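Side-chain contacts in phiAB6 tailspike (Unidentified phage, PDB 5JS4), which probably binds the exopolysaccharide of Acinetobacter baumannii and breaks it into fragments, acting as a trimeric phage tailspike built on a beta-helix: residues K281-L286 against R343-A348; I315-S320 against K327-N332. All coordinates share one frame; numbering follows the deposited sequence.

Interaction 1 of 2, residues K281-L286 against R343-A348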
ATOM      1  N   LYS A 281      37.907  -0.480  11.839  1.00 15.66           N
ATOM      2  CA  LYS A 281      37.564  -0.109  13.207  1.00 16.31           C
ATOM      3  C   LYS A 281      38.006   1.319  13.468  1.00 16.19           C
ATOM      4  O   LYS A 281      39.133   1.694  13.143  1.00 16.15           O
ATOM      5  CB  LYS A 281      38.248  -1.046  14.205  1.00 17.65           C
ATOM      6  CG  LYS A 281      37.875  -0.784  15.659  1.00 18.95           C
ATOM      7  CD  LYS A 281      38.878  -1.396  16.623  1.00 21.22           C
ATOM      8  CE  LYS A 281      38.696  -0.856  18.032  1.00 24.73           C
ATOM      9  NZ  LYS A 281      37.431  -1.324  18.648  1.00 28.17           N
ATOM     10  N   GLY A 282      37.130   2.119  14.062  1.00 14.86           N
ATOM     11  CA  GLY A 282      37.533   3.444  14.490  1.00 15.59           C
ATOM     12  C   GLY A 282      36.409   4.373  14.874  1.00 15.15           C
ATOM     13  O   GLY A 282      35.343   4.377  14.259  1.00 15.61           O
ATOM     14  N   ARG A 283      36.672   5.160  15.909  1.00 15.53           N
ATOM     15  CA  ARG A 283      35.814   6.252  16.319  1.00 14.94           C
ATOM     16  C   ARG A 283      36.502   7.523  15.832  1.00 14.63           C
ATOM     17  O   ARG A 283      37.450   8.011  16.457  1.00 15.96           O
ATOM     18  CB  ARG A 283      35.651   6.239  17.837  1.00 15.07           C
ATOM     19  CG  ARG A 283      34.724   7.309  18.376  1.00 15.60           C
ATOM     20  CD  ARG A 283      34.265   6.964  19.782  1.00 16.37           C
ATOM     21  NE  ARG A 283      33.307   7.934  20.300  1.00 17.52           N
ATOM     22  CZ  ARG A 283      32.555   7.755  21.385  1.00 18.03           C
ATOM     23  NH1 ARG A 283      32.632   6.630  22.091  1.00 18.16           N
ATOM     24  NH2 ARG A 283      31.716   8.713  21.765  1.00 20.11           N
ATOM     25  N   TYR A 284      36.045   8.025  14.689  1.00 14.49           N
ATOM     26  CA  TYR A 284      36.731   9.099  13.976  1.00 14.36           C
ATOM     27  C   TYR A 284      36.252  10.472  14.436  1.00 15.32           C
ATOM     28  O   TYR A 284      35.117  10.866  14.165  1.00 15.32           O
ATOM     29  CB  TYR A 284      36.528   8.945  12.466  1.00 14.08           C
ATOM     30  CG  TYR A 284      37.186   7.716  11.869  1.00 13.80           C
ATOM     31  CD1 TYR A 284      36.508   6.502  11.794  1.00 13.55           C
ATOM     32  CD2 TYR A 284      38.485   7.771  11.369  1.00 13.57           C
ATOM     33  CE1 TYR A 284      37.106   5.379  11.243  1.00 13.92           C
ATOM     34  CE2 TYR A 284      39.090   6.655  10.816  1.00 13.66           C
ATOM     35  CZ  TYR A 284      38.401   5.462  10.751  1.00 13.92           C
ATOM     36  OH  TYR A 284      39.005   4.353  10.199  1.00 14.52           O
ATOM     37  N   ILE A 285      37.129  11.197  15.127  1.00 16.18           N
ATOM     38  CA  ILE A 285      36.803  12.528  15.631  1.00 16.67           C
ATOM     39  C   ILE A 285      36.968  13.566  14.526  1.00 16.68           C
ATOM     40  O   ILE A 285      37.980  13.578  13.820  1.00 16.93           O
ATOM     41  CB  ILE A 285      37.698  12.926  16.826  1.00 17.65           C
ATOM     42  CG1 ILE A 285      37.647  11.874  17.942  1.00 18.47           C
ATOM     43  CG2 ILE A 285      37.310  14.299  17.365  1.00 18.18           C
ATOM     44  CD1 ILE A 285      36.261  11.541  18.454  1.00 19.46           C
ATOM     45  N   LEU A 286      35.965  14.431  14.385  1.00 16.47           N
ATOM     46  CA  LEU A 286      36.026  15.566  13.468  1.00 17.30           C
ATOM     47  C   LEU A 286      35.785  16.853  14.243  1.00 17.90           C
ATOM     48  O   LEU A 286      34.734  17.014  14.861  1.00 17.98           O
ATOM     49  CB  LEU A 286      34.974  15.428  12.369  1.00 18.27           C
ATOM     50  CG  LEU A 286      35.142  14.234  11.428  1.00 19.41           C
ATOM     51  CD1 LEU A 286      33.940  14.130  10.508  1.00 20.71           C
ATOM     52  CD2 LEU A 286      36.423  14.344  10.617  1.00 20.24           C
ATOM     53  N   ARG A 343      27.662  10.425  15.244  1.00 13.64           N
ATOM     54  CA  ARG A 343      27.151  11.170  16.382  1.00 13.96           C
ATOM     55  C   ARG A 343      27.813  12.535  16.487  1.00 14.22           C
ATOM     56  O   ARG A 343      28.879  12.773  15.907  1.00 13.86           O
ATOM     57  CB  ARG A 343      27.377  10.389  17.684  1.00 14.56           C
ATOM     58  CG  ARG A 343      28.841  10.179  18.057  1.00 15.66           C
ATOM     59  CD  ARG A 343      29.007   9.585  19.448  1.00 16.77           C
ATOM     60  NE  ARG A 343      28.710  10.554  20.505  1.00 17.55           N
ATOM     61  CZ  ARG A 343      27.562  10.646  21.180  1.00 18.53           C
ATOM     62  NH1 ARG A 343      26.545   9.822  20.936  1.00 18.98           N
ATOM     63  NH2 ARG A 343      27.431  11.579  22.119  1.00 19.89           N
ATOM     64  N   CYS A 344      27.166  13.423  17.233  1.00 15.20           N
ATOM     65  CA  CYS A 344      27.762  14.682  17.642  1.00 15.84           C
ATOM     66  C   CYS A 344      27.914  14.654  19.155  1.00 16.38           C
ATOM     67  O   CYS A 344      26.933  14.448  19.877  1.00 16.05           O
ATOM     68  CB  CYS A 344      26.886  15.857  17.229  1.00 16.08           C
ATOM     69  SG  CYS A 344      27.639  17.463  17.556  1.00 18.82           S
ATOM     70  N   SER A 345      29.144  14.838  19.626  1.00 17.09           N
ATOM     71  CA  SER A 345      29.442  14.856  21.052  1.00 18.06           C
ATOM     72  C   SER A 345      29.583  16.294  21.536  1.00 18.79           C
ATOM     73  O   SER A 345      30.193  17.121  20.860  1.00 18.20           O
ATOM     74  CB  SER A 345      30.740  14.095  21.334  1.00 18.57           C
ATOM     75  OG  SER A 345      30.625  12.730  20.969  1.00 18.92           O
ATOM     76  N   ASN A 346      29.004  16.579  22.701  1.00 19.46           N
ATOM     77  CA  ASN A 346      29.155  17.878  23.365  1.00 20.49           C
ATOM     78  C   ASN A 346      28.736  19.070  22.502  1.00 20.56           C
ATOM     79  O   ASN A 346      29.381  20.120  22.521  1.00 22.28           O
ATOM     80  CB  ASN A 346      30.600  18.049  23.850  1.00 22.18           C
ATOM     81  CG  ASN A 346      31.038  16.927  24.767  1.00 24.09           C
ATOM     82  OD1 ASN A 346      31.980  16.194  24.466  1.00 27.79           O
ATOM     83  ND2 ASN A 346      30.344  16.776  25.889  1.00 25.06           N
ATOM     84  N   GLY A 347      27.644  18.904  21.757  1.00 19.57           N
ATOM     85  CA  GLY A 347      27.145  19.948  20.861  1.00 20.38           C
ATOM     86  C   GLY A 347      25.827  20.579  21.280  1.00 20.61           C
ATOM     87  O   GLY A 347      25.236  21.331  20.507  1.00 20.97           O
ATOM     88  N   ALA A 348      25.367  20.288  22.496  1.00 21.38           N
ATOM     89  CA  ALA A 348      24.099  20.831  22.987  1.00 22.30           C
ATOM     90  C   ALA A 348      24.092  22.355  22.901  1.00 22.12           C
ATOM     91  O   ALA A 348      24.961  23.021  23.466  1.00 24.36           O
ATOM     92  CB  ALA A 348      23.843  20.386  24.420  1.00 23.21           C
TER
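R283 reaches across the neighbouring strand 313-318 to meet R343, and the encounter of two cations is instructive because acidic side chains frame it. The chain of R283 is extended from CG to NE, long enough to bring NH2 within 3.7 Å of R343 CD and 3.7 Å of R343 NE. R343 arrives differently. Its chain bends at the third torsion (chi3 -73°), which turns the guanidinium aside from that of R283, the two planes lying 68° apart, so the groups do not stack.

S345, two residues further along the same strand, holds that bend. R343 NE donates to S345 OG over 2.9 Å in a nearly straight bond (168°) lying close to the guanidinium plane, and the same hydroxyl sits at the edge of the R283 guanidinium, with S345 OG 4.2 Å from R283 NH2.

Both arginines gather beside D316 of the intervening strand, outside the two segments. The D316 carboxylate forms a salt bridge with R283 NE and a hydrogen bond with S345 OG, whereas its ion pair with R343 is long and weak. E307 takes R283 NH1 in a second salt bridge.

R343 NH1 binds a malonic acid, probably from the crystallisation liquor, in a pocket that includes Y310. The chemistry implies that the closeness of two like charges is probably eased by the carboxylates of D316 and E307, while R343 can still offer NH1 to an anion such as malonate, with S345 helping to orient it.

Interaction 2 of 2, residues I315-S320 against K327-N332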
ATOM      1  N   ILE A 315      31.586   8.000  12.930  1.00 12.89           N
ATOM      2  CA  ILE A 315      32.082   9.365  12.860  1.00 13.82           C
ATOM      3  C   ILE A 315      31.552  10.081  14.099  1.00 14.45           C
ATOM      4  O   ILE A 315      30.363  10.008  14.400  1.00 14.58           O
ATOM      5  CB  ILE A 315      31.618  10.067  11.571  1.00 14.33           C
ATOM      6  CG1 ILE A 315      32.306   9.422  10.365  1.00 14.77           C
ATOM      7  CG2 ILE A 315      31.919  11.560  11.630  1.00 15.23           C
ATOM      8  CD1 ILE A 315      31.768   9.863   9.021  1.00 15.17           C
ATOM      9  N   ASP A 316      32.446  10.748  14.822  1.00 14.89           N
ATOM     10  CA  ASP A 316      32.099  11.436  16.058  1.00 15.37           C
ATOM     11  C   ASP A 316      32.485  12.903  15.899  1.00 15.20           C
ATOM     12  O   ASP A 316      33.652  13.279  16.049  1.00 16.21           O
ATOM     13  CB  ASP A 316      32.820  10.777  17.237  1.00 16.35           C
ATOM     14  CG  ASP A 316      32.339  11.279  18.590  1.00 17.51           C
ATOM     15  OD1 ASP A 316      31.726  12.363  18.663  1.00 18.34           O
ATOM     16  OD2 ASP A 316      32.582  10.572  19.592  1.00 18.75           O
ATOM     17  N   VAL A 317      31.493  13.722  15.563  1.00 14.98           N
ATOM     18  CA  VAL A 317      31.698  15.147  15.335  1.00 15.52           C
ATOM     19  C   VAL A 317      31.789  15.862  16.679  1.00 16.49           C
ATOM     20  O   VAL A 317      30.932  15.683  17.543  1.00 16.22           O
ATOM     21  CB  VAL A 317      30.551  15.742  14.493  1.00 16.22           C
ATOM     22  CG1 VAL A 317      30.724  17.244  14.314  1.00 16.68           C
ATOM     23  CG2 VAL A 317      30.482  15.055  13.136  1.00 16.49           C
ATOM     24  N   ASP A 318      32.838  16.662  16.852  1.00 17.15           N
ATOM     25  CA  ASP A 318      33.046  17.404  18.093  1.00 17.97           C
ATOM     26  C   ASP A 318      32.205  18.677  18.086  1.00 18.29           C
ATOM     27  O   ASP A 318      32.612  19.702  17.536  1.00 19.40           O
ATOM     28  CB  ASP A 318      34.530  17.735  18.267  1.00 18.69           C
ATOM     29  CG  ASP A 318      34.828  18.460  19.566  1.00 20.93           C
ATOM     30  OD1 ASP A 318      33.905  18.652  20.389  1.00 20.72           O
ATOM     31  OD2 ASP A 318      36.000  18.837  19.760  1.00 24.09           O
ATOM     32  N   GLY A 319      31.031  18.599  18.705  1.00 18.11           N
ATOM     33  CA  GLY A 319      30.106  19.723  18.765  1.00 18.75           C
ATOM     34  C   GLY A 319      30.572  20.893  19.615  1.00 20.44           C
ATOM     35  O   GLY A 319      29.979  21.969  19.551  1.00 21.70           O
ATOM     36  N   SER A 320      31.622  20.688  20.410  1.00 20.69           N
ATOM     37  CA  SER A 320      32.206  21.761  21.222  1.00 22.45           C
ATOM     38  C   SER A 320      33.230  22.599  20.449  1.00 22.89           C
ATOM     39  O   SER A 320      33.681  23.632  20.943  1.00 26.27           O
ATOM     40  CB  SER A 320      32.853  21.189  22.487  1.00 23.83           C
ATOM     41  OG  SER A 320      34.099  20.571  22.210  1.00 24.42           O
ATOM     42  N   LYS A 327      27.068  25.326  11.991  1.00 21.49           N
ATOM     43  CA  LYS A 327      27.415  24.835  10.657  1.00 22.08           C
ATOM     44  C   LYS A 327      27.064  23.365  10.499  1.00 19.63           C
ATOM     45  O   LYS A 327      26.734  22.685  11.471  1.00 17.72           O
ATOM     46  CB  LYS A 327      28.912  25.014  10.395  1.00 24.94           C
ATOM     47  CG  LYS A 327      29.377  26.458  10.345  1.00 28.05           C
ATOM     48  CD  LYS A 327      30.866  26.521  10.049  1.00 31.38           C
ATOM     49  CE  LYS A 327      31.432  27.918  10.251  1.00 34.36           C
ATOM     50  NZ  LYS A 327      32.902  27.882  10.494  1.00 37.64           N
ATOM     51  N   THR A 328      27.137  22.888   9.262  1.00 18.08           N
ATOM     52  CA  THR A 328      27.001  21.464   8.976  1.00 16.98           C
ATOM     53  C   THR A 328      28.391  20.829   8.887  1.00 16.79           C
ATOM     54  O   THR A 328      29.288  21.378   8.247  1.00 17.48           O
ATOM     55  CB  THR A 328      26.232  21.212   7.668  1.00 17.45           C
ATOM     56  OG1 THR A 328      25.062  22.039   7.624  1.00 17.29           O
ATOM     57  CG2 THR A 328      25.818  19.749   7.582  1.00 17.63           C
ATOM     58  N   ALA A 329      28.556  19.672   9.524  1.00 16.24           N
ATOM     59  CA  ALA A 329      29.865  19.014   9.627  1.00 16.13           C
ATOM     60  C   ALA A 329      30.403  18.559   8.272  1.00 15.83           C
ATOM     61  O   ALA A 329      31.589  18.709   7.986  1.00 15.09           O
ATOM     62  CB  ALA A 329      29.792  17.836  10.586  1.00 16.70           C
ATOM     63  N   PHE A 330      29.521  17.988   7.456  1.00 14.85           N
ATOM     64  CA  PHE A 330      29.859  17.552   6.106  1.00 14.83           C
ATOM     65  C   PHE A 330      29.039  18.333   5.089  1.00 14.55           C
ATOM     66  O   PHE A 330      27.811  18.382   5.189  1.00 15.50           O
ATOM     67  CB  PHE A 330      29.550  16.067   5.936  1.00 15.47           C
ATOM     68  CG  PHE A 330      30.556  15.155   6.568  1.00 16.66           C
ATOM     69  CD1 PHE A 330      31.719  14.813   5.898  1.00 17.54           C
ATOM     70  CD2 PHE A 330      30.328  14.613   7.822  1.00 19.92           C
ATOM     71  CE1 PHE A 330      32.645  13.961   6.469  1.00 18.05           C
ATOM     72  CE2 PHE A 330      31.251  13.760   8.400  1.00 21.27           C
ATOM     73  CZ  PHE A 330      32.410  13.432   7.721  1.00 19.75           C
ATOM     74  N   ILE A 331      29.707  18.929   4.106  1.00 14.01           N
ATOM     75  CA  ILE A 331      29.015  19.611   3.014  1.00 14.45           C
ATOM     76  C   ILE A 331      29.322  18.944   1.675  1.00 13.86           C
ATOM     77  O   ILE A 331      30.288  18.189   1.553  1.00 13.82           O
ATOM     78  CB  ILE A 331      29.344  21.122   2.963  1.00 14.89           C
ATOM     79  CG1 ILE A 331      30.847  21.364   2.753  1.00 14.98           C
ATOM     80  CG2 ILE A 331      28.861  21.795   4.240  1.00 15.48           C
ATOM     81  CD1 ILE A 331      31.196  22.802   2.418  1.00 15.37           C
ATOM     82  N   ASN A 332      28.475  19.223   0.685  1.00 13.97           N
ATOM     83  CA  ASN A 332      28.648  18.738  -0.691  1.00 14.26           C
ATOM     84  C   ASN A 332      28.733  17.219  -0.802  1.00 13.62           C
ATOM     85  O   ASN A 332      29.534  16.676  -1.564  1.00 14.33           O
ATOM     86  CB  ASN A 332      29.869  19.393  -1.346  1.00 15.19           C
ATOM     87  CG  ASN A 332      29.717  20.895  -1.484  1.00 16.99           C
ATOM     88  OD1 ASN A 332      28.645  21.391  -1.834  1.00 17.48           O
ATOM     89  ND2 ASN A 332      30.789  21.626  -1.217  1.00 18.08           N
TER
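I315 meets the ring of F330 with both branches of its side chain, the two residues approaching from opposite directions. From CB, which points toward the 327-332 segment, the short branch places CG2 at the ring edge, in its plane, 4.0 Å from F330 CE2. The longer branch leaves with CG1 beside the backbone N (chi1 -68°) and then runs extended, carrying the tip farther along the ring: I315 CD1 lies 3.9 Å from F330 CZ, an oblique approach. The ring itself is wedged among L286, V290 and I355, and it meets F354 with the planes almost perpendicular.

Two residues on, V317 also points inward and straddles the single methyl of A329, its CG2 lying 3.8 Å and its CG1 3.9 Å from A329 CB. This is the interior of a parallel beta-helix, as in the pectate lyase-like family: strand 313-318 belongs to one face, the chain turns a corner at A329 and F330, and apolar side chains from the two faces fill the core between them. D316, alternating with I315 and V317, has its CB on the other side of the strand.

Past V317 the strand ends in an Asx turn. D318 OD1 accepts the S320 backbone N at 3.1 Å from above the carboxylate plane, and takes S320 OG at 2.7 Å on its syn side.

From the N terminus, strand 282-286 comes first; two short strands and helix 307-312 later the chain reaches strand 313-318. The chain then leaves this face, and interaction 2 closes a short loop of six residues as 327-332 comes back against 315-320. Strand 340-345 returns to the first face, where interaction 1 closes the much longer excursion between 281-286 and 343-348. The small loop thus nests within the large one without crossing it. Strand 313-318 lies between the two strands of interaction 1, and its alternating side chains serve both contacts: interaction 1 on the outer surface, interaction 2 in the core. The segments also meet through the backbone, S345 O lying close to G319 N in a probable hydrogen bond.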